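PDB 2B30: hydrolase, putative from Plasmodium vivax, which is of unknown function but probably acts as a metal-dependent phosphatase of the HAD superfamily, and holds a calcium ion in the crystal. Local coordinates for residues L206-T211 with A216-L221; E19-G24 with A276-P281; T37-K42 with L76-E81. All blocks are in the same frame, centred on the assembly; numbering follows the deposited sequence.

Overall arrangement
The three contacts are spread over two domains of a HAD hydrolase. Interactions 2 and 3 lie in the core domain around the eight-stranded sheet, interaction 3 between two helices and interaction 2 at edge strand 278-279. Interaction 1 is a hairpin in the second sheet, which is consistent with the cap domain of subfamily IIB. Along the chain, interaction 3 closes before interaction 1 opens, and both are nested inside the loop closed by interaction 2. The centres of interactions 1 and 3 lie about 22 Å apart, on opposite sides of the chain's centre. Both come near the calcium site, Thr211 from the hairpin and Phe39 beside Asp35. Interaction 2 lies away from it.

Interaction 1 (L206-T211 with A216-L221); sequences LTIFTT and AEVTKL
Strands 206-210 and 216-220 form an antiparallel beta hairpin, with Thr207 opposite Thr219 and Phe209 opposite Glu217 as hydrogen-bonded pairs. Their axes approach to 4.7 Å and run at 156° to each other. Thr219 N donates to Thr207 O at 2.9 Å, and Glu217 N donates to Phe209 O at 2.9 Å. The reverse bonds complete both pairs. Ile208 with Val218 and Thr210 with Ala216 are the non-hydrogen-bonded pairs between and beyond them. The hairpin belongs to a six-stranded sheet, consistent with the cap of a subfamily IIB HAD hydrolase. Strand 206-210 forms one edge of the sheet within this chain, while Ala216 and Val218 bond through their backbones to Ile184 and Leu182 of the next strand.

The two sheet faces differ. Ile208, Val218, Thr210 and Ala216 lie on the mostly apolar one. Val218 CG1 meets Leu206 CD1 at 3.7 Å, and the leucine's other branch, CD2, comes close to Thr219 O. Thr207, Thr219, Phe209 and Glu217 share the other face. The carboxylate of Glu217 forms a salt bridge with Lys181. Just past the strand, Thr211 crosses Glu217 at about a right angle, its OG1 nearest to Glu217 CG. The side chain of Thr211 is about 8 Å from the calcium ion, so this end of the hairpin comes close to the metal site.

At the far end, Leu221 packs its CD1 against the Leu206 carbonyl. Thr219 OG1 lies 3.3 Å from Thr207 CB. Thr207 turns its own hydroxyl beside its backbone N (chi1 -60°), which directs it to the carbonyl of Lys220. OG1 donates there to Lys220 O at 2.7 Å, from above the carbonyl plane.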
ATOM      1  N   LEU A 206     -13.658  -5.134   2.242  1.00 36.10           N
ATOM      2  CA  LEU A 206     -13.757  -4.429   0.966  1.00 36.51           C
ATOM      3  C   LEU A 206     -12.999  -3.114   1.059  1.00 35.85           C
ATOM      4  O   LEU A 206     -12.880  -2.527   2.133  1.00 38.74           O
ATOM      5  CB  LEU A 206     -15.220  -4.103   0.625  1.00 36.75           C
ATOM      6  CG  LEU A 206     -16.151  -5.239   0.186  1.00 38.32           C
ATOM      7  CD1 LEU A 206     -17.614  -4.800   0.259  1.00 36.40           C
ATOM      8  CD2 LEU A 206     -15.795  -5.719  -1.216  1.00 40.50           C
ATOM      9  N   THR A 207     -12.494  -2.668  -0.081  1.00 33.13           N
ATOM     10  CA  THR A 207     -11.980  -1.320  -0.243  1.00 31.66           C
ATOM     11  C   THR A 207     -13.155  -0.388  -0.561  1.00 33.48           C
ATOM     12  O   THR A 207     -13.850  -0.577  -1.566  1.00 32.15           O
ATOM     13  CB  THR A 207     -10.988  -1.305  -1.409  1.00 30.51           C
ATOM     14  OG1 THR A 207      -9.916  -2.202  -1.111  1.00 30.36           O
ATOM     15  CG2 THR A 207     -10.451   0.090  -1.682  1.00 28.42           C
ATOM     16  N   ILE A 208     -13.395   0.602   0.291  1.00 34.65           N
ATOM     17  CA  ILE A 208     -14.462   1.564   0.046  1.00 35.67           C
ATOM     18  C   ILE A 208     -13.895   2.976   0.014  1.00 36.46           C
ATOM     19  O   ILE A 208     -13.579   3.546   1.056  1.00 35.08           O
ATOM     20  CB  ILE A 208     -15.581   1.497   1.116  1.00 36.22           C
ATOM     21  CG1 ILE A 208     -16.215   0.103   1.177  1.00 38.47           C
ATOM     22  CG2 ILE A 208     -16.662   2.536   0.829  1.00 37.52           C
ATOM     23  CD1 ILE A 208     -16.009  -0.612   2.510  1.00 39.71           C
ATOM     24  N   PHE A 209     -13.776   3.539  -1.185  1.00 37.50           N
ATOM     25  CA  PHE A 209     -13.391   4.935  -1.330  1.00 39.25           C
ATOM     26  C   PHE A 209     -14.627   5.810  -1.483  1.00 40.87           C
ATOM     27  O   PHE A 209     -15.685   5.344  -1.907  1.00 38.62           O
ATOM     28  CB  PHE A 209     -12.463   5.135  -2.527  1.00 39.19           C
ATOM     29  CG  PHE A 209     -11.070   4.582  -2.324  1.00 41.91           C
ATOM     30  CD1 PHE A 209     -10.256   5.059  -1.296  1.00 42.21           C
ATOM     31  CD2 PHE A 209     -10.558   3.606  -3.178  1.00 40.74           C
ATOM     32  CE1 PHE A 209      -8.964   4.559  -1.110  1.00 40.66           C
ATOM     33  CE2 PHE A 209      -9.264   3.107  -2.998  1.00 40.98           C
ATOM     34  CZ  PHE A 209      -8.466   3.584  -1.965  1.00 38.27           C
ATOM     35  N   THR A 210     -14.468   7.081  -1.123  1.00 44.45           N
ATOM     36  CA  THR A 210     -15.508   8.086  -1.255  1.00 46.36           C
ATOM     37  C   THR A 210     -15.120   9.047  -2.369  1.00 49.53           C
ATOM     38  O   THR A 210     -14.035   9.627  -2.339  1.00 48.71           O
ATOM     39  CB  THR A 210     -15.694   8.851   0.061  1.00 45.87           C
ATOM     40  OG1 THR A 210     -16.125   7.933   1.070  1.00 45.95           O
ATOM     41  CG2 THR A 210     -16.737   9.942  -0.078  1.00 46.20           C
ATOM     42  N   THR A 211     -16.010   9.199  -3.350  1.00 53.80           N
ATOM     43  CA  THR A 211     -15.782  10.074  -4.509  1.00 56.44           C
ATOM     44  C   THR A 211     -15.784  11.521  -4.039  1.00 58.02           C
ATOM     45  O   THR A 211     -16.245  11.819  -2.934  1.00 55.24           O
ATOM     46  CB  THR A 211     -16.876   9.858  -5.610  1.00 57.16           C
ATOM     47  OG1 THR A 211     -16.864   8.490  -6.036  1.00 58.99           O
ATOM     48  CG2 THR A 211     -16.648  10.722  -6.841  1.00 58.78           C
ATOM     49  N   ALA A 216     -19.896   6.269  -3.143  1.00 42.95           N
ATOM     50  CA  ALA A 216     -19.044   5.159  -2.678  1.00 42.14           C
ATOM     51  C   ALA A 216     -18.567   4.295  -3.842  1.00 40.18           C
ATOM     52  O   ALA A 216     -19.377   3.765  -4.577  1.00 38.12           O
ATOM     53  CB  ALA A 216     -19.781   4.296  -1.657  1.00 41.14           C
ATOM     54  N   GLU A 217     -17.252   4.176  -4.006  1.00 39.59           N
ATOM     55  CA  GLU A 217     -16.662   3.234  -4.950  1.00 38.86           C
ATOM     56  C   GLU A 217     -16.181   2.023  -4.165  1.00 35.67           C
ATOM     57  O   GLU A 217     -15.292   2.146  -3.325  1.00 35.34           O
ATOM     58  CB  GLU A 217     -15.492   3.872  -5.700  1.00 38.34           C
ATOM     59  CG  GLU A 217     -15.905   4.721  -6.890  1.00 40.91           C
ATOM     60  CD  GLU A 217     -14.711   5.224  -7.709  1.00 46.02           C
ATOM     61  OE1 GLU A 217     -13.652   5.583  -7.122  1.00 50.32           O
ATOM     62  OE2 GLU A 217     -14.838   5.264  -8.956  1.00 55.14           O
ATOM     63  N   VAL A 218     -16.776   0.865  -4.440  1.00 34.12           N
ATOM     64  CA  VAL A 218     -16.491  -0.382  -3.709  1.00 31.65           C
ATOM     65  C   VAL A 218     -15.688  -1.361  -4.566  1.00 30.38           C
ATOM     66  O   VAL A 218     -16.173  -1.820  -5.584  1.00 28.90           O
ATOM     67  CB  VAL A 218     -17.798  -1.066  -3.300  1.00 30.00           C
ATOM     68  CG1 VAL A 218     -17.530  -2.342  -2.527  1.00 32.25           C
ATOM     69  CG2 VAL A 218     -18.635  -0.112  -2.480  1.00 35.03           C
ATOM     70  N   THR A 219     -14.466  -1.679  -4.143  1.00 32.18           N
ATOM     71  CA  THR A 219     -13.609  -2.652  -4.846  1.00 32.93           C
ATOM     72  C   THR A 219     -13.090  -3.716  -3.890  1.00 33.47           C
ATOM     73  O   THR A 219     -13.291  -3.624  -2.678  1.00 34.68           O
ATOM     74  CB  THR A 219     -12.408  -1.965  -5.525  1.00 34.00           C
ATOM     75  OG1 THR A 219     -11.815  -1.015  -4.627  1.00 37.08           O
ATOM     76  CG2 THR A 219     -12.849  -1.249  -6.790  1.00 34.85           C
ATOM     77  N   LYS A 220     -12.436  -4.734  -4.445  1.00 34.21           N
ATOM     78  CA  LYS A 220     -11.830  -5.814  -3.657  1.00 33.37           C
ATOM     79  C   LYS A 220     -10.827  -5.270  -2.626  1.00 32.22           C
ATOM     80  O   LYS A 220     -10.166  -4.259  -2.869  1.00 32.89           O
ATOM     81  CB  LYS A 220     -11.128  -6.801  -4.596  1.00 33.95           C
ATOM     82  CG  LYS A 220     -10.652  -8.114  -3.947  1.00 34.25           C
ATOM     83  CD  LYS A 220      -9.885  -8.964  -4.954  1.00 33.65           C
ATOM     84  CE  LYS A 220      -9.788 -10.422  -4.534  1.00 36.93           C
ATOM     85  NZ  LYS A 220      -9.264 -11.249  -5.661  1.00 36.65           N
ATOM     86  N   LEU A 221     -10.726  -5.947  -1.484  1.00 30.72           N
ATOM     87  CA  LEU A 221      -9.824  -5.538  -0.404  1.00 30.76           C
ATOM     88  C   LEU A 221      -8.377  -5.722  -0.810  1.00 31.51           C
ATOM     89  O   LEU A 221      -8.048  -6.659  -1.527  1.00 34.17           O
ATOM     90  CB  LEU A 221     -10.090  -6.369   0.854  1.00 30.15           C
ATOM     91  CG  LEU A 221      -9.302  -5.995   2.119  1.00 31.76           C
ATOM     92  CD1 LEU A 221      -9.773  -4.674   2.681  1.00 30.75           C
ATOM     93  CD2 LEU A 221      -9.414  -7.079   3.177  1.00 31.82           C
TER

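Interaction 2 (E19-G24 with A276-P281); sequences EEALKG and AKCVLP
Ala21 makes the whole contact for residues 19-24, meeting Cys278 of edge strand 278-279 and Lys277 just before it. The first segment starts in the weakly bonded end of helix 18-21. Glu19 is exposed, and its carboxylate has a long, weak ion pair with Lys295. After Glu20 comes Ala21, whose methyl points toward the other segment. Its CB lies 4.0 Å from Cys278 CB, with Lys277 CD at a similar distance. One small methyl thus touches both the cysteine and the aliphatic part of the lysine.

The carbonyl of Ala21 is used as well. Lys277 NZ donates to Ala21 O at 2.8 Å, slightly tilted from the carbonyl plane. The lysine chain sets out with CG anti to its backbone N (chi1 -165°). Its bend at chi3 brings NZ to this carbonyl, near the C-terminal end of the helix. Just before the lysine, Ala276 O accepts a bond from Lys203 of the second subunit.

Leu22 follows and turns to the sheet, touching Phe263 and Leu244. Lys23 N bonds back to Glu20 O at 3.0 Å.

The contact ties the N-terminal helix to the sheet edge. Strand 278-279 is bonded to strand 261-264 through Cys278 and Ala264. Leu280 packs on Val18 of helix 18-21 and on Tyr291 of helix 288-297.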
ATOM      1  N   GLU A  19       9.439  23.074 -10.327  1.00 55.78           N
ATOM      2  CA  GLU A  19      10.686  22.746 -10.999  1.00 55.57           C
ATOM      3  C   GLU A  19      11.787  22.450  -9.974  1.00 53.94           C
ATOM      4  O   GLU A  19      12.718  21.700 -10.262  1.00 53.57           O
ATOM      5  CB  GLU A  19      11.079  23.809 -12.031  1.00 54.21           C
ATOM      6  CG  GLU A  19      11.192  25.230 -11.525  1.00 56.31           C
ATOM      7  CD  GLU A  19      11.306  26.237 -12.667  1.00 58.95           C
ATOM      8  OE1 GLU A  19      10.618  26.066 -13.702  1.00 62.29           O
ATOM      9  OE2 GLU A  19      12.083  27.205 -12.531  1.00 61.66           O
ATOM     10  N   GLU A  20      11.657  23.002  -8.770  1.00 53.22           N
ATOM     11  CA  GLU A  20      12.523  22.623  -7.661  1.00 51.81           C
ATOM     12  C   GLU A  20      12.252  21.164  -7.290  1.00 51.59           C
ATOM     13  O   GLU A  20      13.167  20.340  -7.253  1.00 51.41           O
ATOM     14  CB  GLU A  20      12.289  23.541  -6.458  1.00 50.92           C
ATOM     15  N   ALA A  21      10.981  20.844  -7.062  1.00 50.68           N
ATOM     16  CA  ALA A  21      10.557  19.477  -6.725  1.00 50.79           C
ATOM     17  C   ALA A  21      10.965  18.388  -7.744  1.00 50.72           C
ATOM     18  O   ALA A  21      10.927  17.194  -7.418  1.00 52.84           O
ATOM     19  CB  ALA A  21       9.040  19.444  -6.509  1.00 50.37           C
ATOM     20  N   LEU A  22      11.334  18.801  -8.959  1.00 49.22           N
ATOM     21  CA  LEU A  22      11.718  17.889 -10.042  1.00 47.20           C
ATOM     22  C   LEU A  22      13.230  17.845 -10.297  1.00 47.60           C
ATOM     23  O   LEU A  22      13.679  17.155 -11.224  1.00 46.17           O
ATOM     24  CB  LEU A  22      11.022  18.320 -11.343  1.00 45.90           C
ATOM     25  CG  LEU A  22       9.495  18.217 -11.419  1.00 45.14           C
ATOM     26  CD1 LEU A  22       8.957  19.003 -12.602  1.00 44.00           C
ATOM     27  CD2 LEU A  22       9.056  16.769 -11.515  1.00 44.25           C
ATOM     28  N   LYS A  23      14.010  18.583  -9.501  1.00 47.76           N
ATOM     29  CA  LYS A  23      15.440  18.758  -9.769  1.00 46.88           C
ATOM     30  C   LYS A  23      16.129  17.421 -10.088  1.00 48.03           C
ATOM     31  O   LYS A  23      16.217  16.555  -9.221  1.00 48.29           O
ATOM     32  N   GLY A  24      16.582  17.249 -11.334  1.00 48.00           N
ATOM     33  CA  GLY A  24      17.349  16.054 -11.738  1.00 48.60           C
ATOM     34  C   GLY A  24      16.577  14.734 -11.848  1.00 48.47           C
ATOM     35  O   GLY A  24      17.155  13.653 -11.708  1.00 46.32           O
ATOM     36  N   ALA A 276       1.061  14.210  -1.157  1.00 37.25           N
ATOM     37  CA  ALA A 276       1.902  14.494  -2.313  1.00 37.80           C
ATOM     38  C   ALA A 276       3.136  15.277  -1.894  1.00 36.95           C
ATOM     39  O   ALA A 276       3.182  15.816  -0.801  1.00 38.50           O
ATOM     40  CB  ALA A 276       1.111  15.277  -3.354  1.00 38.50           C
ATOM     41  N   LYS A 277       4.133  15.334  -2.768  1.00 38.65           N
ATOM     42  CA  LYS A 277       5.366  16.075  -2.486  1.00 41.63           C
ATOM     43  C   LYS A 277       5.105  17.559  -2.634  1.00 43.45           C
ATOM     44  O   LYS A 277       5.618  18.386  -1.871  1.00 42.46           O
ATOM     45  CB  LYS A 277       6.476  15.682  -3.462  1.00 41.25           C
ATOM     46  CG  LYS A 277       7.885  16.103  -3.041  1.00 43.26           C
ATOM     47  CD  LYS A 277       8.827  16.147  -4.249  1.00 45.38           C
ATOM     48  CE  LYS A 277      10.214  15.570  -3.954  1.00 48.41           C
ATOM     49  NZ  LYS A 277      11.095  15.583  -5.181  1.00 49.08           N
ATOM     50  N   CYS A 278       4.286  17.884  -3.628  1.00 43.51           N
ATOM     51  CA  CYS A 278       4.168  19.238  -4.084  1.00 41.61           C
ATOM     52  C   CYS A 278       2.778  19.509  -4.640  1.00 40.97           C
ATOM     53  O   CYS A 278       2.259  18.736  -5.447  1.00 43.00           O
ATOM     54  CB  CYS A 278       5.226  19.447  -5.151  1.00 42.97           C
ATOM     55  SG  CYS A 278       5.361  21.104  -5.736  1.00 42.98           S
ATOM     56  N   VAL A 279       2.175  20.605  -4.185  1.00 38.91           N
ATOM     57  CA  VAL A 279       0.875  21.042  -4.665  1.00 36.38           C
ATOM     58  C   VAL A 279       1.104  21.956  -5.858  1.00 35.42           C
ATOM     59  O   VAL A 279       1.900  22.898  -5.780  1.00 36.31           O
ATOM     60  CB  VAL A 279       0.103  21.833  -3.583  1.00 36.49           C
ATOM     61  CG1 VAL A 279      -1.296  22.243  -4.105  1.00 38.21           C
ATOM     62  CG2 VAL A 279      -0.008  21.031  -2.298  1.00 32.83           C
ATOM     63  N   LEU A 280       0.408  21.701  -6.955  1.00 34.04           N
ATOM     64  CA  LEU A 280       0.572  22.545  -8.136  1.00 35.50           C
ATOM     65  C   LEU A 280      -0.071  23.921  -7.905  1.00 37.37           C
ATOM     66  O   LEU A 280      -1.068  24.041  -7.204  1.00 40.04           O
ATOM     67  CB  LEU A 280      -0.008  21.861  -9.382  1.00 33.43           C
ATOM     68  CG  LEU A 280       0.727  20.597  -9.868  1.00 31.00           C
ATOM     69  CD1 LEU A 280      -0.104  19.846 -10.891  1.00 29.51           C
ATOM     70  CD2 LEU A 280       2.081  20.924 -10.466  1.00 31.52           C
ATOM     71  N   PRO A 281       0.506  24.975  -8.488  1.00 40.33           N
ATOM     72  CA  PRO A 281      -0.112  26.288  -8.348  1.00 40.59           C
ATOM     73  C   PRO A 281      -1.325  26.465  -9.257  1.00 43.30           C
ATOM     74  O   PRO A 281      -1.976  27.507  -9.220  1.00 44.81           O
ATOM     75  CB  PRO A 281       1.007  27.232  -8.785  1.00 39.26           C
ATOM     76  CG  PRO A 281       1.757  26.464  -9.788  1.00 37.93           C
ATOM     77  CD  PRO A 281       1.737  25.039  -9.300  1.00 41.51           C
TER

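Interaction 3 (T37-K42 with L76-E81); sequences TLFVDK and LSAFGE
Phe39 and Ala78 have much of the surface buried here, where the segment that begins with the threonine of the DxDGT motif of the HAD fold meets the end of helix 72-79. That motif supplies the calcium ligands Asp33 and Asp35, and Thr37 OG1 is bonded to Asp33 OD2. The two segments are held together by apolar side chains, and the four residues that touch are all buried.

Phe39 brings CE1 of its ring to the helix. This CE1 lies 3.7 Å from Ala78 CB, and Phe39 CD1 is next at 4.0 Å from the same methyl. The methyl meets the ring obliquely. With CG anti to the backbone N (chi1 -180°), the ring extends from the chain toward the helix. Arg70 forms a cation-pi contact with the Phe39 ring, and Phe34 meets the rings of both Phe39 and Phe79.

Leu38 makes the second touch, with Phe79. The two side chains cross at about a right angle. Phe79 starts off to one side of the facing segment, but the end of its ring comes nearer. Its CZ and CE1 are the ring atoms that the leucine meets, again obliquely. Ile66 of strand 63-67 lies against Leu38 and Phe79 alike. Helix 72-79 ends here: Gly80 has positive phi, and the N-H of Gly80 still bonds to Leu76 O. The leucine reaches the aromatic ring with one branch, Leu38 CD2 lying 3.7 Å from Phe79 CZ.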
ATOM      1  N   THR A  37      -8.282  15.763 -12.269  1.00 35.68           N
ATOM      2  CA  THR A  37      -6.906  16.019 -12.673  1.00 36.01           C
ATOM      3  C   THR A  37      -6.885  16.313 -14.170  1.00 38.01           C
ATOM      4  O   THR A  37      -6.700  17.454 -14.566  1.00 41.04           O
ATOM      5  CB  THR A  37      -5.975  14.822 -12.308  1.00 33.85           C
ATOM      6  OG1 THR A  37      -6.027  14.578 -10.892  1.00 30.28           O
ATOM      7  CG2 THR A  37      -4.543  15.103 -12.713  1.00 30.84           C
ATOM      8  N   LEU A  38      -7.110  15.293 -14.990  1.00 39.32           N
ATOM      9  CA  LEU A  38      -7.096  15.430 -16.446  1.00 40.78           C
ATOM     10  C   LEU A  38      -8.489  15.811 -16.999  1.00 41.92           C
ATOM     11  O   LEU A  38      -8.600  16.655 -17.883  1.00 42.68           O
ATOM     12  CB  LEU A  38      -6.623  14.112 -17.065  1.00 40.82           C
ATOM     13  CG  LEU A  38      -6.194  14.084 -18.532  1.00 42.16           C
ATOM     14  CD1 LEU A  38      -4.900  14.853 -18.731  1.00 43.51           C
ATOM     15  CD2 LEU A  38      -6.020  12.642 -19.008  1.00 42.45           C
ATOM     16  N   PHE A  39      -9.539  15.184 -16.474  1.00 40.59           N
ATOM     17  CA  PHE A  39     -10.909  15.419 -16.915  1.00 40.58           C
ATOM     18  C   PHE A  39     -11.621  16.334 -15.926  1.00 43.24           C
ATOM     19  O   PHE A  39     -11.662  16.022 -14.731  1.00 41.85           O
ATOM     20  CB  PHE A  39     -11.641  14.084 -16.989  1.00 41.49           C
ATOM     21  CG  PHE A  39     -13.069  14.185 -17.442  1.00 41.68           C
ATOM     22  CD1 PHE A  39     -13.412  13.879 -18.754  1.00 40.31           C
ATOM     23  CD2 PHE A  39     -14.073  14.558 -16.552  1.00 42.30           C
ATOM     24  CE1 PHE A  39     -14.727  13.955 -19.175  1.00 40.81           C
ATOM     25  CE2 PHE A  39     -15.392  14.637 -16.971  1.00 43.58           C
ATOM     26  CZ  PHE A  39     -15.719  14.333 -18.287  1.00 40.10           C
ATOM     27  N   VAL A  40     -12.211  17.427 -16.430  1.00 45.11           N
ATOM     28  CA  VAL A  40     -12.758  18.494 -15.578  1.00 46.35           C
ATOM     29  C   VAL A  40     -14.246  18.287 -15.232  1.00 47.83           C
ATOM     30  O   VAL A  40     -14.590  18.141 -14.058  1.00 49.02           O
ATOM     31  CB  VAL A  40     -12.544  19.888 -16.227  1.00 48.30           C
ATOM     32  CG1 VAL A  40     -13.009  21.004 -15.303  1.00 47.74           C
ATOM     33  CG2 VAL A  40     -11.079  20.092 -16.596  1.00 48.95           C
ATOM     34  N   ASP A  41     -15.121  18.278 -16.238  1.00 49.32           N
ATOM     35  CA  ASP A  41     -16.570  18.060 -16.032  1.00 49.49           C
ATOM     36  C   ASP A  41     -17.279  17.716 -17.346  1.00 49.47           C
ATOM     37  O   ASP A  41     -16.620  17.554 -18.373  1.00 49.88           O
ATOM     38  CB  ASP A  41     -17.227  19.284 -15.365  1.00 49.99           C
ATOM     39  CG  ASP A  41     -17.051  20.572 -16.165  1.00 50.47           C
ATOM     40  OD1 ASP A  41     -17.098  20.549 -17.424  1.00 49.78           O
ATOM     41  OD2 ASP A  41     -16.882  21.622 -15.508  1.00 48.83           O
ATOM     42  N   LYS A  42     -18.609  17.603 -17.305  1.00 49.85           N
ATOM     43  CA  LYS A  42     -19.435  17.333 -18.502  1.00 50.85           C
ATOM     44  C   LYS A  42     -19.030  18.108 -19.768  1.00 51.20           C
ATOM     45  O   LYS A  42     -18.780  17.512 -20.825  1.00 49.17           O
ATOM     46  CB  LYS A  42     -20.904  17.657 -18.202  1.00 51.35           C
ATOM     47  N   LEU A  76     -12.036   6.043 -22.565  1.00 44.02           N
ATOM     48  CA  LEU A  76     -12.026   6.216 -24.014  1.00 43.92           C
ATOM     49  C   LEU A  76     -13.271   6.942 -24.533  1.00 43.57           C
ATOM     50  O   LEU A  76     -13.199   7.651 -25.529  1.00 44.82           O
ATOM     51  CB  LEU A  76     -11.903   4.868 -24.722  1.00 44.55           C
ATOM     52  CG  LEU A  76     -10.664   4.000 -24.494  1.00 42.77           C
ATOM     53  CD1 LEU A  76     -10.587   2.979 -25.600  1.00 40.57           C
ATOM     54  CD2 LEU A  76      -9.376   4.811 -24.433  1.00 43.18           C
ATOM     55  N   SER A  77     -14.408   6.756 -23.873  1.00 43.18           N
ATOM     56  CA  SER A  77     -15.618   7.494 -24.231  1.00 43.52           C
ATOM     57  C   SER A  77     -15.431   8.983 -23.950  1.00 43.88           C
ATOM     58  O   SER A  77     -15.587   9.821 -24.840  1.00 42.11           O
ATOM     59  CB  SER A  77     -16.814   6.973 -23.442  1.00 42.66           C
ATOM     60  OG  SER A  77     -17.000   5.592 -23.687  1.00 44.85           O
ATOM     61  N   ALA A  78     -15.070   9.289 -22.707  1.00 43.56           N
ATOM     62  CA  ALA A  78     -14.883  10.653 -22.260  1.00 42.86           C
ATOM     63  C   ALA A  78     -13.851  11.358 -23.112  1.00 45.15           C
ATOM     64  O   ALA A  78     -13.978  12.557 -23.357  1.00 49.55           O
ATOM     65  CB  ALA A  78     -14.462  10.673 -20.811  1.00 42.61           C
ATOM     66  N   PHE A  79     -12.839  10.619 -23.566  1.00 45.28           N
ATOM     67  CA  PHE A  79     -11.796  11.176 -24.441  1.00 45.63           C
ATOM     68  C   PHE A  79     -12.335  11.521 -25.831  1.00 45.98           C
ATOM     69  O   PHE A  79     -12.054  12.596 -26.359  1.00 47.34           O
ATOM     70  CB  PHE A  79     -10.625  10.189 -24.611  1.00 46.03           C
ATOM     71  CG  PHE A  79      -9.460  10.418 -23.668  1.00 45.97           C
ATOM     72  CD1 PHE A  79      -8.868  11.667 -23.548  1.00 45.05           C
ATOM     73  CD2 PHE A  79      -8.917   9.358 -22.948  1.00 45.10           C
ATOM     74  CE1 PHE A  79      -7.786  11.864 -22.698  1.00 44.56           C
ATOM     75  CE2 PHE A  79      -7.828   9.551 -22.102  1.00 43.46           C
ATOM     76  CZ  PHE A  79      -7.267  10.804 -21.976  1.00 44.08           C
ATOM     77  N   GLY A  80     -13.084  10.593 -26.425  1.00 46.07           N
ATOM     78  CA  GLY A  80     -13.593  10.743 -27.784  1.00 45.51           C
ATOM     79  C   GLY A  80     -12.589  10.269 -28.818  1.00 46.19           C
ATOM     80  O   GLY A  80     -11.401  10.574 -28.717  1.00 46.46           O
ATOM     81  N   GLU A  81     -13.075   9.548 -29.828  1.00 47.47           N
ATOM     82  CA  GLU A  81     -12.227   8.978 -30.885  1.00 47.84           C
ATOM     83  C   GLU A  81     -11.201   9.964 -31.472  1.00 50.04           C
ATOM     84  O   GLU A  81     -10.071   9.566 -31.785  1.00 50.38           O
ATOM     85  CB  GLU A  81     -13.087   8.402 -32.014  1.00 45.40           C
TER